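PDB 3O5V: X-PRO dipeptidase from Streptococcus pyogenes M1 GAS, which probably acts, as the complete protein, as a manganese-dependent dipeptidase cleaving Xaa-Pro dipeptides, and is represented here by its creatinase/prolidase N-terminal domain. Local coordinates for residues K109-G112 and L113-I116. Residues are numbered along the deposited sequence; the frame is centred on the assembly and turned at random.
Sequences KFHG and LQTI
Phe110 holds CG opposite its backbone N (chi1 180°), which carries the ring along the helix toward Gln114, whose CG lies anti to its own carbonyl carbon and whose extended chain runs back to meet it. The glutamine amide stacks over one face of the ring, the planes 26° apart. CD of Gln114 lies 3.8 Å above the plane of the Phe110 ring, offset toward the rim, and NE2 of Gln114 comes within 3.5 Å of CZ of Phe110. A flat, polar amide suits this spot because it can cover an aromatic face while remaining at an exposed surface. Its OE1 reaches the edge of the His111 ring, nearly coplanar with the amide, 3.5 Å from CD2 of His111. Phe110 and Leu113 lie on helix 107-114, the crossover helix of the beta-alpha-beta unit linking strands 97-100 and 120-123, and the Phe110 ring also meets Phe121 edge-to-face. Leu113, whose aliphatic side chain suits a buried position, packs on Trp83 of helix 82-89, while its backbone N donates a hydrogen bond to Lys109 O at 2.9 Å. In Thr115, chi1 of 71° sets OG1 between the backbone N and the carbonyl carbon, and this short-armed hydroxyl donates to Gly112 O at 2.6 Å, in the carbonyl plane. Thr115 N also bonds Gly112 O, at 3.1 Å, from well above that plane. Ile116 turns hydrocarbon onto Trp83 and Ile86.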
loop_
_atom_site.group_PDB
_atom_site.type_symbol
_atom_site.label_atom_id
_atom_site.label_comp_id
_atom_site.label_asym_id
_atom_site.label_seq_id
_atom_site.Cartn_x
_atom_site.Cartn_y
_atom_site.Cartn_z
ATOM N N LYS A 109 -0.203 12.865 2.862
ATOM C CA LYS A 109 0.225 11.519 2.441
ATOM C C LYS A 109 0.232 11.384 0.916
ATOM O O LYS A 109 1.161 10.794 0.342
ATOM C CB LYS A 109 -0.666 10.426 3.052
ATOM C CG LYS A 109 -0.487 10.205 4.531
ATOM C CD LYS A 109 -1.316 9.009 5.008
ATOM C CE LYS A 109 -1.271 8.897 6.521
ATOM N NZ LYS A 109 -2.121 7.768 6.972
ATOM N N PHE A 110 -0.805 11.925 0.268
ATOM C CA PHE A 110 -0.933 11.951 -1.187
ATOM C C PHE A 110 0.251 12.656 -1.836
ATOM O O PHE A 110 0.874 12.118 -2.761
ATOM C CB PHE A 110 -2.253 12.631 -1.576
ATOM C CG PHE A 110 -2.507 12.730 -3.059
ATOM C CD1 PHE A 110 -2.425 11.607 -3.891
ATOM C CD2 PHE A 110 -2.893 13.950 -3.620
ATOM C CE1 PHE A 110 -2.688 11.710 -5.267
ATOM C CE2 PHE A 110 -3.166 14.061 -4.989
ATOM C CZ PHE A 110 -3.058 12.936 -5.817
ATOM N N HIS A 111 0.584 13.840 -1.323
ATOM C CA HIS A 111 1.770 14.564 -1.787
ATOM C C HIS A 111 3.087 13.829 -1.488
ATOM O O HIS A 111 3.984 13.788 -2.330
ATOM C CB HIS A 111 1.779 15.989 -1.222
ATOM C CG HIS A 111 0.746 16.884 -1.834
ATOM N ND1 HIS A 111 0.345 18.066 -1.247
ATOM C CD2 HIS A 111 0.022 16.767 -2.976
ATOM C CE1 HIS A 111 -0.564 18.646 -2.011
ATOM N NE2 HIS A 111 -0.786 17.876 -3.061
ATOM N N GLY A 112 3.188 13.226 -0.306
ATOM C CA GLY A 112 4.312 12.349 0.023
ATOM C C GLY A 112 4.516 11.260 -1.019
ATOM O O GLY A 112 5.633 11.054 -1.509
ATOM N N LEU A 113 3.436 10.569 -1.382
ATOM C CA LEU A 113 3.528 9.473 -2.336
ATOM C C LEU A 113 3.937 9.967 -3.718
ATOM O O LEU A 113 4.636 9.261 -4.448
ATOM C CB LEU A 113 2.208 8.711 -2.430
ATOM C CG LEU A 113 1.859 7.817 -1.230
ATOM C CD1 LEU A 113 0.449 7.338 -1.414
ATOM C CD2 LEU A 113 2.796 6.615 -1.085
ATOM N N GLN A 114 3.498 11.179 -4.054
ATOM C CA GLN A 114 3.851 11.829 -5.321
ATOM C C GLN A 114 5.316 12.277 -5.418
ATOM O O GLN A 114 5.799 12.551 -6.523
ATOM C CB GLN A 114 2.902 13.001 -5.626
ATOM C CG GLN A 114 1.507 12.561 -6.096
ATOM C CD GLN A 114 0.609 13.726 -6.514
ATOM O OE1 GLN A 114 0.535 14.746 -5.840
ATOM N NE2 GLN A 114 -0.093 13.557 -7.625
ATOM N N THR A 115 6.028 12.334 -4.288
ATOM C CA THR A 115 7.472 12.556 -4.327
ATOM C C THR A 115 8.212 11.278 -4.724
ATOM O O THR A 115 9.393 11.334 -5.065
ATOM C CB THR A 115 8.059 13.084 -2.996
ATOM O OG1 THR A 115 8.042 12.045 -1.990
ATOM C CG2 THR A 115 7.318 14.329 -2.517
ATOM N N ILE A 116 7.509 10.143 -4.677
ATOM C CA ILE A 116 8.064 8.820 -5.010
ATOM C C ILE A 116 7.557 8.326 -6.356
ATOM O O ILE A 116 8.332 7.794 -7.156
ATOM C CB ILE A 116 7.689 7.758 -3.922
ATOM C CG1 ILE A 116 8.272 8.137 -2.571
ATOM C CG2 ILE A 116 8.142 6.342 -4.327
ATOM C CD1 ILE A 116 7.627 7.409 -1.417
#